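Cyclic nucleotide-binding protein (Ruegeria pomeroyi, PDB 3FX3) probably acts as a DNA-binding transcription regulator of the Crp family, pairing a cyclic nucleotide-binding domain with a helix-turn-helix domain. Local coordinates at residues V63-M68 with Y97-E102; F161-C166 with E217-L222. One frame throughout, in Å; residues are numbered along the deposited sequence.

Each contact lies in a different domain of the chain. Contact 1 joins two antiparallel strands of the cyclic nucleotide-binding domain, the part that in Crp relatives senses the effector. Contact 2 joins two helices of the Crp-like helix-turn-helix domain, which probably binds DNA. They follow one another along the sequence, the long helix 125-147 falling between them, and lie on opposite sides of the chain's centre. Their centres are 29 Å apart and their nearest atoms about 11 Å, so they do not touch. Their chemistry differs as well: main-chain hydrogen bonds in contact 1, with an aromatic ring and a water-bridged K64-E102 pair on one face, and buried apolar packing in contact 2.

Contact 1: residues V63-M68 with Y97-E102; sequences VKLFRM and YPVSAE
F66 lays one face of its ring over CB of S100, which sits toward the rim, closest to CZ, in a CH-pi contact 4.0 Å from the ring centroid. The two residues are a hydrogen-bonded pair of neighbouring antiparallel strands in the beta-roll of the cyclic nucleotide-binding domain. CG of F66 sits between the backbone N and the carbonyl carbon (chi1 63°), from where the ring leans over the partner strand. CB of E102 comes to the ring edge, 3.9 Å from CE1. A small serine suits the place beneath the ring: its CB meets the face while OG hydrogen-bonds the backbone N of Q48. An alanine in place of F66 would probably leave CB of S100 without its cover and set the E102 side chain freer to move.

Main-chain bonds hold the pairing, among them K64 N to E102 O at 2.9 Å and S100 N to F66 O, also 2.9 Å. The opposite face is apolar: CD1 of L65 rests on CB of A101 at 3.8 Å, and F86 touches L65. CG2 of V99, from the loop before the strand, meets CG of L65.

K64 and E102 run side by side, NZ staying 4.0 Å from OE2, beyond a salt bridge; NZ also has a long, weak ion pair with E74. A water bridges K64 and E102, accepting from K64 NZ at 2.6 Å and apparently donating to E102 OE2.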
# COMPACT_ATOMS: atom_id res chain seq x y z
N VAL B 63 -13.93 -15.82 2.09
CA VAL B 63 -13.59 -16.51 0.85
C VAL B 63 -12.10 -16.78 0.85
O VAL B 63 -11.32 -15.90 1.23
CB VAL B 63 -13.96 -15.63 -0.36
CG1 VAL B 63 -13.48 -16.22 -1.68
CG2 VAL B 63 -15.47 -15.44 -0.37
N LYS B 64 -11.68 -17.98 0.48
CA LYS B 64 -10.25 -18.25 0.36
C LYS B 64 -9.85 -18.36 -1.11
O LYS B 64 -10.62 -18.86 -1.93
CB LYS B 64 -9.85 -19.50 1.12
CG LYS B 64 -10.15 -20.84 0.43
CD LYS B 64 -9.62 -22.06 1.22
CE LYS B 64 -10.38 -23.33 0.82
NZ LYS B 64 -9.96 -24.58 1.54
N LEU B 65 -8.65 -17.90 -1.43
CA LEU B 65 -8.07 -18.10 -2.74
C LEU B 65 -6.91 -19.08 -2.56
O LEU B 65 -6.13 -18.92 -1.63
CB LEU B 65 -7.54 -16.78 -3.31
CG LEU B 65 -8.52 -15.85 -4.04
CD1 LEU B 65 -9.87 -15.84 -3.43
CD2 LEU B 65 -7.97 -14.40 -4.17
N PHE B 66 -6.76 -20.03 -3.46
CA PHE B 66 -5.71 -21.05 -3.34
C PHE B 66 -5.27 -21.55 -4.71
O PHE B 66 -6.04 -21.51 -5.67
CB PHE B 66 -6.23 -22.22 -2.47
CG PHE B 66 -7.40 -22.96 -3.06
CD1 PHE B 66 -8.69 -22.52 -2.83
CD2 PHE B 66 -7.21 -24.11 -3.81
CE1 PHE B 66 -9.79 -23.19 -3.37
CE2 PHE B 66 -8.29 -24.81 -4.36
CZ PHE B 66 -9.58 -24.36 -4.13
N ARG B 67 -4.01 -21.98 -4.82
CA ARG B 67 -3.56 -22.65 -6.03
C ARG B 67 -3.19 -24.09 -5.75
O ARG B 67 -2.85 -24.44 -4.63
CB ARG B 67 -2.44 -21.92 -6.74
CG ARG B 67 -1.18 -21.69 -5.94
CD ARG B 67 -0.02 -21.22 -6.88
NE ARG B 67 0.89 -22.31 -7.25
CZ ARG B 67 1.79 -22.88 -6.43
NH1 ARG B 67 1.91 -22.47 -5.15
NH2 ARG B 67 2.56 -23.89 -6.88
N MSE B 68 -3.29 -24.91 -6.79
CA MSE B 68 -2.91 -26.30 -6.72
C MSE B 68 -1.41 -26.45 -6.95
O MSE B 68 -0.92 -26.01 -7.96
CB MSE B 68 -3.67 -27.09 -7.79
CG MSE B 68 -5.19 -26.98 -7.63
SE MSE B 68 -5.70 -27.46 -5.79
CE MSE B 68 -4.77 -29.15 -5.74
N TYR B 97 -7.78 -17.12 -14.55
CA TYR B 97 -7.58 -17.08 -13.11
C TYR B 97 -6.35 -17.90 -12.73
O TYR B 97 -6.23 -19.04 -13.17
CB TYR B 97 -8.78 -17.64 -12.38
CG TYR B 97 -9.97 -16.72 -12.25
CD1 TYR B 97 -9.85 -15.48 -11.63
CD2 TYR B 97 -11.23 -17.09 -12.72
CE1 TYR B 97 -10.93 -14.63 -11.49
CE2 TYR B 97 -12.36 -16.24 -12.56
CZ TYR B 97 -12.18 -15.00 -11.92
OH TYR B 97 -13.23 -14.12 -11.74
N PRO B 98 -5.43 -17.32 -11.94
CA PRO B 98 -4.24 -18.03 -11.48
C PRO B 98 -4.50 -18.83 -10.21
O PRO B 98 -3.64 -19.58 -9.78
CB PRO B 98 -3.23 -16.89 -11.21
CG PRO B 98 -4.05 -15.74 -10.85
CD PRO B 98 -5.39 -15.90 -11.54
N VAL B 99 -5.69 -18.65 -9.62
CA VAL B 99 -6.10 -19.30 -8.40
C VAL B 99 -7.57 -19.69 -8.49
O VAL B 99 -8.31 -19.20 -9.38
CB VAL B 99 -5.88 -18.41 -7.16
CG1 VAL B 99 -4.39 -18.09 -6.97
CG2 VAL B 99 -6.70 -17.14 -7.25
N SER B 100 -7.99 -20.58 -7.59
CA SER B 100 -9.40 -20.88 -7.37
C SER B 100 -9.86 -20.13 -6.15
O SER B 100 -9.04 -19.72 -5.34
CB SER B 100 -9.58 -22.38 -7.17
OG SER B 100 -9.13 -23.07 -8.33
N ALA B 101 -11.18 -19.94 -6.03
CA ALA B 101 -11.81 -19.26 -4.90
C ALA B 101 -12.96 -20.14 -4.40
O ALA B 101 -13.77 -20.63 -5.20
CB ALA B 101 -12.38 -17.92 -5.32
N GLU B 102 -13.06 -20.27 -3.10
CA GLU B 102 -14.05 -21.11 -2.46
C GLU B 102 -14.53 -20.43 -1.20
O GLU B 102 -13.73 -19.84 -0.49
CB GLU B 102 -13.40 -22.43 -2.10
CG GLU B 102 -14.34 -23.48 -1.65
CD GLU B 102 -13.62 -24.83 -1.51
OE1 GLU B 102 -13.23 -25.39 -2.57
OE2 GLU B 102 -13.42 -25.29 -0.36
O HOH W 1 -10.91 -26.41 -0.07

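Contact 2: residues F161-C166 with E217-L222; sequences FLLELC and EDIALL
Just past its N-cap D218, whose OD1 accepts weak bonds from the backbone N of both A220 and L221, I219 begins helix 219-227 and meets L163, near the end of helix 154-165, and C166 just after it. CG2 of I219 lies anti to the backbone N and touches CD2 of L163 at 3.6 Å, the closest approach between the segments; that same CD2 also lies 3.7 Å from the carbonyl O of I219. The longer branch goes elsewhere, CD1 reaching CB of C166 at 4.2 Å. A beta-branched residue suits this spot because its two branches leave CB in different directions, one to L163 and the other to C166.

A220 turns its CB away from the other helix, and L221 packs instead on W234 of the C-terminal tail. One turn after I219 the contact resumes at L222. CG of this leucine is anti to the backbone N (chi1 -174°), and its CD2 lies 4.1 Å from both CG of L163 and CB of L162. The L163 and L222 side chains lie alongside one another, running opposite ways, CG to CG 4.1 Å. Leucine suits both places, since the side chains that meet here are buried and apolar.

C166, the first residue beyond helix 154-165, is tied by a disulfide to C173. The pair of helices belongs to the winged helix-turn-helix domain: L162 and C166 rest on V175 of strand 173-176, L162 and L222 share V207 of strand 207-209, and L163 reaches on along helix 219-227 to R223 and A226.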
# COMPACT_ATOMS: atom_id res chain seq x y z
N PHE B 161 -6.53 -5.91 13.83
CA PHE B 161 -7.27 -6.68 12.85
C PHE B 161 -8.76 -6.80 13.25
O PHE B 161 -9.66 -6.53 12.46
CB PHE B 161 -6.59 -8.05 12.67
CG PHE B 161 -7.35 -8.99 11.79
CD1 PHE B 161 -7.21 -8.92 10.41
CD2 PHE B 161 -8.19 -9.95 12.33
CE1 PHE B 161 -7.92 -9.77 9.58
CE2 PHE B 161 -8.89 -10.82 11.50
CZ PHE B 161 -8.74 -10.72 10.12
N LEU B 162 -9.02 -7.17 14.48
CA LEU B 162 -10.39 -7.25 14.96
C LEU B 162 -11.11 -5.90 14.87
O LEU B 162 -12.25 -5.83 14.42
CB LEU B 162 -10.41 -7.80 16.38
CG LEU B 162 -10.03 -9.28 16.51
CD1 LEU B 162 -10.01 -9.71 17.98
CD2 LEU B 162 -11.02 -10.17 15.70
N LEU B 163 -10.42 -4.82 15.25
CA LEU B 163 -11.02 -3.48 15.20
C LEU B 163 -11.42 -3.08 13.78
O LEU B 163 -12.48 -2.50 13.56
CB LEU B 163 -10.06 -2.44 15.78
CG LEU B 163 -9.94 -2.50 17.31
CD1 LEU B 163 -8.57 -1.97 17.78
CD2 LEU B 163 -11.09 -1.73 17.97
N GLU B 164 -10.56 -3.39 12.83
CA GLU B 164 -10.87 -3.11 11.44
C GLU B 164 -12.10 -3.92 10.98
O GLU B 164 -12.90 -3.41 10.23
CB GLU B 164 -9.65 -3.38 10.58
CG GLU B 164 -9.82 -3.03 9.12
CD GLU B 164 -8.64 -2.22 8.54
OE1 GLU B 164 -7.57 -2.11 9.20
OE2 GLU B 164 -8.82 -1.69 7.42
N LEU B 165 -12.25 -5.17 11.43
CA LEU B 165 -13.45 -5.97 11.08
C LEU B 165 -14.78 -5.42 11.66
O LEU B 165 -15.83 -5.63 11.09
CB LEU B 165 -13.30 -7.44 11.51
CG LEU B 165 -12.17 -8.30 10.92
CD1 LEU B 165 -12.23 -9.73 11.50
CD2 LEU B 165 -12.22 -8.31 9.42
N CYS B 166 -14.73 -4.72 12.79
CA CYS B 166 -15.96 -4.14 13.37
C CYS B 166 -16.38 -2.85 12.70
O CYS B 166 -15.54 -1.99 12.42
CB CYS B 166 -15.76 -3.87 14.84
SG CYS B 166 -15.78 -5.36 15.78
N GLU B 217 -16.24 -7.12 23.83
CA GLU B 217 -17.22 -6.49 24.73
C GLU B 217 -17.19 -4.95 24.58
O GLU B 217 -18.25 -4.32 24.51
CB GLU B 217 -17.06 -6.95 26.18
CG GLU B 217 -15.86 -6.40 26.95
CD GLU B 217 -15.74 -6.99 28.36
OE1 GLU B 217 -16.08 -8.18 28.55
OE2 GLU B 217 -15.29 -6.26 29.29
N ASP B 218 -16.00 -4.37 24.43
CA ASP B 218 -15.86 -2.91 24.33
C ASP B 218 -14.79 -2.48 23.33
O ASP B 218 -13.59 -2.60 23.58
CB ASP B 218 -15.55 -2.33 25.72
CG ASP B 218 -15.68 -0.80 25.78
OD1 ASP B 218 -15.40 -0.10 24.78
OD2 ASP B 218 -16.04 -0.30 26.85
N ILE B 219 -15.25 -1.95 22.20
CA ILE B 219 -14.37 -1.46 21.14
C ILE B 219 -13.35 -0.46 21.66
O ILE B 219 -12.19 -0.50 21.26
CB ILE B 219 -15.17 -0.78 19.99
CG1 ILE B 219 -16.10 -1.78 19.29
CG2 ILE B 219 -14.21 -0.12 18.96
CD1 ILE B 219 -16.71 -1.24 17.99
N ALA B 220 -13.78 0.44 22.54
CA ALA B 220 -12.90 1.46 23.08
C ALA B 220 -11.79 0.80 23.90
O ALA B 220 -10.60 1.09 23.72
CB ALA B 220 -13.70 2.47 23.91
N LEU B 221 -12.17 -0.11 24.79
CA LEU B 221 -11.20 -0.89 25.56
C LEU B 221 -10.19 -1.61 24.65
O LEU B 221 -8.99 -1.64 24.94
CB LEU B 221 -11.92 -1.89 26.44
CG LEU B 221 -11.10 -2.66 27.47
CD1 LEU B 221 -10.80 -1.79 28.70
CD2 LEU B 221 -11.85 -3.92 27.89
N LEU B 222 -10.66 -2.17 23.53
CA LEU B 222 -9.76 -2.91 22.64
C LEU B 222 -8.81 -1.96 21.94
O LEU B 222 -7.60 -2.21 21.87
CB LEU B 222 -10.54 -3.77 21.63
CG LEU B 222 -9.70 -4.70 20.73
CD1 LEU B 222 -8.73 -5.55 21.54
CD2 LEU B 222 -10.61 -5.59 19.88